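Local atomic coordinates of ferredoxin--NADP reductase, apicoplast (Plasmodium falciparum, PDB entry 3JQQ), a protein that catalyses electron transfer between ferredoxin and NADP(H) through a bound FAD in the apicoplast, and may serve the last step of isoprenoid precursor synthesis there. Residues Cys18-Lys23 and Leu145-Asp150; His52-Ile57 and Ile151-Ala156. The protein carries 1 engineered substitution. All blocks are in the same frame, centred on the assembly; numbering follows the deposited sequence.

Contact 1: residues Cys18-Lys23 and Leu145-Asp150; sequences CKIVDK and LKINDD
Lys19 and Ile20, on strand 16-25, meet the turn at Lys146-Asp149 in a strand-to-loop contact in a partly buried part of the FAD-binding region, where the chain leaves helix 137-144 and enters strand 150-157. Two backbone bonds grip Ile20: its N donates to Asp149 O (3.2 Å), and its O accepts from Asn148 N. Ile20 is buried: its CD1 packs on Leu145 CD1 toward the interior, where a branched apolar side chain suits the place, while its CG2 lies 4.0 Å from CD1 of the exposed Ile147. Beyond it Lys19 and Asp150 form an antiparallel non-hydrogen-bonded pair. The chain of Lys19 bends at chi2 (-69°), and its ammonium meets both Asn148 O and the syn side of Asp150 OD1, each at 2.9 Å from NZ. Asp150 OD1 also forms a salt bridge with Lys17 NZ, so one carboxylate oxygen serves two lysines, an arrangement suited to these partly exposed side chains.

The loop makes a type II beta turn with Asn148 at its third position, where phi is positive (79°), a conformation asparagine tolerates well. Asp149 OD2 accepts Lys146 N at 3.0 Å from above its carboxylate plane, tying the turn to itself. On strand 16-25, Val21 and Asp22 both face Glu39 in a classic beta bulge.

Past the bulge Lys23 runs extended, CG anti to its backbone N (chi1 -178°), and NZ reaches a lone pair of Leu145 O at 2.8 Å. Lys143 O and Ile142 O bind the same ammonium, which thus gathers carbonyls at the C-terminal end of helix 137-144, where the helix dipole would favour a positive charge. Nearer the backbone, Lys23 CB packs 3.7 Å from Ile147 CD1.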
loop_
_atom_site.group_PDB
_atom_site.type_symbol
_atom_site.label_atom_id
_atom_site.label_comp_id
_atom_site.label_asym_id
_atom_site.label_seq_id
_atom_site.Cartn_x
_atom_site.Cartn_y
_atom_site.Cartn_z
ATOM N N CYS B 18 -6.680 -1.437 26.775
ATOM C CA CYS B 18 -7.758 -0.465 26.610
ATOM C C CYS B 18 -9.096 -1.143 26.369
ATOM O O CYS B 18 -9.169 -2.364 26.229
ATOM C CB CYS B 18 -7.450 0.485 25.451
ATOM S SG CYS B 18 -5.941 1.459 25.639
ATOM N N LYS B 19 -10.156 -0.341 26.319
ATOM C CA LYS B 19 -11.502 -0.849 26.067
ATOM C C LYS B 19 -12.145 -0.205 24.843
ATOM O O LYS B 19 -12.005 0.995 24.611
ATOM C CB LYS B 19 -12.406 -0.618 27.282
ATOM C CG LYS B 19 -12.233 -1.627 28.410
ATOM C CD LYS B 19 -12.753 -2.998 28.007
ATOM C CE LYS B 19 -12.832 -3.931 29.207
ATOM N NZ LYS B 19 -13.078 -5.342 28.796
ATOM N N ILE B 20 -12.861 -1.020 24.075
ATOM C CA ILE B 20 -13.692 -0.539 22.983
ATOM C C ILE B 20 -14.994 0.047 23.526
ATOM O O ILE B 20 -15.787 -0.657 24.149
ATOM C CB ILE B 20 -14.043 -1.690 22.021
ATOM C CG1 ILE B 20 -12.780 -2.216 21.333
ATOM C CG2 ILE B 20 -15.081 -1.235 20.997
ATOM C CD1 ILE B 20 -11.990 -1.143 20.611
ATOM N N VAL B 21 -15.212 1.342 23.287
ATOM C CA VAL B 21 -16.444 2.004 23.713
ATOM C C VAL B 21 -17.491 2.022 22.600
ATOM O O VAL B 21 -18.671 1.768 22.842
ATOM C CB VAL B 21 -16.183 3.446 24.177
ATOM C CG1 VAL B 21 -17.497 4.161 24.442
ATOM C CG2 VAL B 21 -15.306 3.448 25.422
ATOM N N ASP B 22 -17.060 2.334 21.383
ATOM C CA ASP B 22 -17.958 2.292 20.237
ATOM C C ASP B 22 -17.216 1.818 18.994
ATOM O O ASP B 22 -15.985 1.874 18.924
ATOM C CB ASP B 22 -18.610 3.658 19.995
ATOM C CG ASP B 22 -20.036 3.543 19.463
ATOM O OD1 ASP B 22 -20.460 2.426 19.097
ATOM O OD2 ASP B 22 -20.735 4.576 19.414
ATOM N N LYS B 23 -17.983 1.331 18.028
ATOM C CA LYS B 23 -17.451 0.810 16.780
ATOM C C LYS B 23 -18.454 1.200 15.704
ATOM O O LYS B 23 -19.590 0.732 15.704
ATOM C CB LYS B 23 -17.297 -0.710 16.867
ATOM C CG LYS B 23 -16.702 -1.373 15.631
ATOM C CD LYS B 23 -16.722 -2.888 15.772
ATOM C CE LYS B 23 -16.329 -3.569 14.475
ATOM N NZ LYS B 23 -16.401 -5.053 14.576
ATOM N N LEU B 145 -14.125 -7.388 16.281
ATOM C CA LEU B 145 -14.173 -6.696 17.571
ATOM C C LEU B 145 -15.596 -6.395 18.035
ATOM O O LEU B 145 -16.436 -5.946 17.250
ATOM C CB LEU B 145 -13.364 -5.394 17.533
ATOM C CG LEU B 145 -11.893 -5.448 17.957
ATOM C CD1 LEU B 145 -11.209 -4.105 17.707
ATOM C CD2 LEU B 145 -11.766 -5.853 19.416
ATOM N N LYS B 146 -15.850 -6.635 19.317
ATOM C CA LYS B 146 -17.128 -6.290 19.926
ATOM C C LYS B 146 -16.968 -5.110 20.878
ATOM O O LYS B 146 -15.866 -4.816 21.350
ATOM C CB LYS B 146 -17.700 -7.480 20.697
ATOM C CG LYS B 146 -17.998 -8.709 19.855
ATOM C CD LYS B 146 -18.636 -9.799 20.709
ATOM C CE LYS B 146 -18.956 -11.048 19.897
ATOM N NZ LYS B 146 -17.724 -11.748 19.431
ATOM N N ILE B 147 -18.081 -4.440 21.151
ATOM C CA ILE B 147 -18.135 -3.397 22.162
ATOM C C ILE B 147 -17.710 -3.967 23.521
ATOM O O ILE B 147 -18.181 -5.027 23.937
ATOM C CB ILE B 147 -19.552 -2.770 22.223
ATOM C CG1 ILE B 147 -19.600 -1.484 21.379
ATOM C CG2 ILE B 147 -19.956 -2.472 23.661
ATOM C CD1 ILE B 147 -18.924 -1.612 20.035
ATOM N N ASN B 148 -16.794 -3.268 24.188
ATOM C CA ASN B 148 -16.244 -3.685 25.487
ATOM C C ASN B 148 -15.160 -4.769 25.430
ATOM O O ASN B 148 -14.747 -5.284 26.467
ATOM C CB ASN B 148 -17.346 -4.088 26.474
ATOM C CG ASN B 148 -16.904 -3.953 27.929
ATOM O OD1 ASN B 148 -17.033 -4.888 28.722
ATOM N ND2 ASN B 148 -16.375 -2.787 28.280
ATOM N N ASP B 149 -14.701 -5.113 24.229
ATOM C CA ASP B 149 -13.551 -6.004 24.089
ATOM C C ASP B 149 -12.263 -5.306 24.523
ATOM O O ASP B 149 -12.174 -4.079 24.492
ATOM C CB ASP B 149 -13.395 -6.477 22.642
ATOM C CG ASP B 149 -14.233 -7.698 22.331
ATOM O OD1 ASP B 149 -14.967 -8.164 23.228
ATOM O OD2 ASP B 149 -14.157 -8.192 21.187
ATOM N N ASP B 150 -11.272 -6.098 24.925
ATOM C CA ASP B 150 -9.933 -5.581 25.194
ATOM C C ASP B 150 -9.210 -5.278 23.880
ATOM O O ASP B 150 -9.316 -6.034 22.916
ATOM C CB ASP B 150 -9.110 -6.599 25.995
ATOM C CG ASP B 150 -9.567 -6.726 27.441
ATOM O OD1 ASP B 150 -10.358 -5.879 27.905
ATOM O OD2 ASP B 150 -9.124 -7.677 28.122
#

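Contact 2: residues His52-Ile57 and Ile151-Ala156; sequences HTCGII and IYLTGA
Ala156 CB sits over one face of the His52 ring, offset toward its rim and 3.9 Å from the ring centroid, a CH-pi contact that suits a small methyl; His52 ND1 is meanwhile hydrogen-bonded to Leu49 N. A cis peptide joins Gly155 to Ala156, and Gly155 adopts a positive phi (131°) that would jam a side chain against the preceding carbonyl oxygen.

From there the two strands pair antiparallel. Gly55 and Thr154 form a hydrogen-bonded pair, Gly55 N giving to Thr154 O and Thr154 N to Gly55 O, both 2.9 Å. Glycine fits here because Thr154 OG1 lies only 3.3 Å from Gly55 CA, where a CB would clash; that hydroxyl is hydrogen-bonded to His157 NE2. Thr154 CG2 instead meets Ile57 CD1, the two side chains crossing at about a right angle.

Cys54, Ile56 and Leu153 share the other face. Leu153 lies beside Ile56, pointing the same way, and its CD1 touches both Ile56 CG1 (3.6 Å) and Cys54 SG. Ile151 is extended at chi2 (176°), which carries CD1 to 3.7 Å from Ile56 CD1. At the far end one water bridges Ile57 O and Tyr152 N.

This apolar face belongs to the antiparallel beta barrel of the FNR family: Cys54 and Ile56 pack on Val116 and Ile118 of strand 114-123, while strands 101-104 and 16-25 flank the pair.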
loop_
_atom_site.group_PDB
_atom_site.type_symbol
_atom_site.label_atom_id
_atom_site.label_comp_id
_atom_site.label_asym_id
_atom_site.label_seq_id
_atom_site.Cartn_x
_atom_site.Cartn_y
_atom_site.Cartn_z
ATOM N N HIS B 52 -0.303 12.165 16.117
ATOM C CA HIS B 52 0.360 10.913 16.455
ATOM C C HIS B 52 -0.408 9.695 15.981
ATOM O O HIS B 52 -1.607 9.752 15.705
ATOM C CB HIS B 52 0.593 10.793 17.959
ATOM C CG HIS B 52 1.819 11.498 18.437
ATOM N ND1 HIS B 52 1.805 12.364 19.510
ATOM C CD2 HIS B 52 3.089 11.477 17.986
ATOM C CE1 HIS B 52 3.015 12.839 19.703
ATOM N NE2 HIS B 52 3.817 12.319 18.791
ATOM N N THR B 53 0.313 8.589 15.894
ATOM C CA THR B 53 -0.288 7.304 15.635
ATOM C C THR B 53 -0.137 6.446 16.877
ATOM O O THR B 53 0.720 6.702 17.727
ATOM C CB THR B 53 0.409 6.585 14.480
ATOM O OG1 THR B 53 -0.195 5.300 14.288
ATOM C CG2 THR B 53 1.881 6.393 14.796
ATOM N N CYS B 54 -0.986 5.435 16.982
ATOM C CA CYS B 54 -0.830 4.415 17.994
ATOM C C CYS B 54 -0.638 3.107 17.258
ATOM O O CYS B 54 -0.930 3.011 16.067
ATOM C CB CYS B 54 -2.070 4.341 18.885
ATOM S SG CYS B 54 -3.611 4.060 17.979
ATOM N N GLY B 55 -0.130 2.107 17.959
ATOM C CA GLY B 55 -0.081 0.766 17.414
ATOM C C GLY B 55 -1.187 -0.057 18.050
ATOM O O GLY B 55 -1.513 0.123 19.225
ATOM N N ILE B 56 -1.787 -0.940 17.265
ATOM C CA ILE B 56 -2.726 -1.907 17.801
ATOM C C ILE B 56 -2.111 -3.286 17.619
ATOM O O ILE B 56 -1.656 -3.623 16.526
ATOM C CB ILE B 56 -4.086 -1.852 17.080
ATOM C CG1 ILE B 56 -4.822 -0.546 17.405
ATOM C CG2 ILE B 56 -4.942 -3.045 17.468
ATOM C CD1 ILE B 56 -6.099 -0.346 16.610
ATOM N N ILE B 57 -2.074 -4.074 18.691
ATOM C CA ILE B 57 -1.578 -5.446 18.607
ATOM C C ILE B 57 -2.742 -6.425 18.535
ATOM O O ILE B 57 -3.396 -6.692 19.539
ATOM C CB ILE B 57 -0.691 -5.819 19.812
ATOM C CG1 ILE B 57 0.453 -4.819 19.971
ATOM C CG2 ILE B 57 -0.148 -7.237 19.655
ATOM C CD1 ILE B 57 1.155 -4.912 21.309
ATOM N N ILE B 151 -8.492 -4.166 23.847
ATOM C CA ILE B 151 -7.602 -3.862 22.730
ATOM C C ILE B 151 -6.312 -3.256 23.279
ATOM O O ILE B 151 -6.347 -2.412 24.179
ATOM C CB ILE B 151 -8.263 -2.924 21.693
ATOM C CG1 ILE B 151 -7.382 -2.791 20.448
ATOM C CG2 ILE B 151 -8.554 -1.561 22.303
ATOM C CD1 ILE B 151 -8.001 -1.955 19.339
ATOM N N TYR B 152 -5.174 -3.703 22.755
ATOM C CA TYR B 152 -3.878 -3.318 23.313
ATOM C C TYR B 152 -3.101 -2.348 22.420
ATOM O O TYR B 152 -2.770 -2.663 21.273
ATOM C CB TYR B 152 -3.043 -4.560 23.636
ATOM C CG TYR B 152 -3.647 -5.437 24.713
ATOM C CD1 TYR B 152 -4.701 -6.298 24.429
ATOM C CD2 TYR B 152 -3.164 -5.405 26.016
ATOM C CE1 TYR B 152 -5.258 -7.101 25.412
ATOM C CE2 TYR B 152 -3.713 -6.204 27.006
ATOM C CZ TYR B 152 -4.759 -7.050 26.697
ATOM O OH TYR B 152 -5.306 -7.847 27.677
ATOM N N LEU B 153 -2.821 -1.167 22.971
ATOM C CA LEU B 153 -2.170 -0.075 22.245
ATOM C C LEU B 153 -0.691 0.084 22.599
ATOM O O LEU B 153 -0.278 -0.171 23.734
ATOM C CB LEU B 153 -2.871 1.261 22.537
ATOM C CG LEU B 153 -4.212 1.652 21.897
ATOM C CD1 LEU B 153 -4.234 1.355 20.406
ATOM C CD2 LEU B 153 -5.378 0.975 22.594
ATOM N N THR B 154 0.091 0.519 21.614
ATOM C CA THR B 154 1.457 0.985 21.830
ATOM C C THR B 154 1.528 2.432 21.346
ATOM O O THR B 154 0.657 2.873 20.594
ATOM C CB THR B 154 2.475 0.159 21.031
ATOM O OG1 THR B 154 2.318 0.432 19.632
ATOM C CG2 THR B 154 2.288 -1.329 21.288
ATOM N N GLY B 155 2.553 3.171 21.764
ATOM C CA GLY B 155 2.731 4.549 21.294
ATOM C C GLY B 155 2.971 5.563 22.397
ATOM O O GLY B 155 3.192 5.192 23.550
ATOM N N ALA B 156 2.920 6.853 22.047
ATOM C CA ALA B 156 2.616 7.299 20.690
ATOM C C ALA B 156 3.799 7.127 19.741
ATOM O O ALA B 156 4.910 6.842 20.171
ATOM C CB ALA B 156 2.162 8.754 20.705
HETATM O O HOH W 1 -5.153 -5.743 21.198
#

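In the fold
Contacts 1 and 2 share strand 150-157, entered at Asp150 and followed through Ala156, and so join strands 16-25 and 53-56 on its two sides within one antiparallel sheet. They meet directly: Cys18 N lies 2.8 Å from Ile151 O, a probable hydrogen bond, and Ile20 CD1 and Leu145 CD1 pack on Ile151. Contact 2 is buried, with a largely apolar side-chain face, held by backbone hydrogen bonds, with Gly55 fitting beside Thr154 and the Thr53 side chain about 5 Å from the bound FAD. Contact 1 is only partly buried; its apolar side joins the same interior, but its outer side relies on lysines bound to the Asp150 carboxylate and to backbone carbonyls of the loop and helix end.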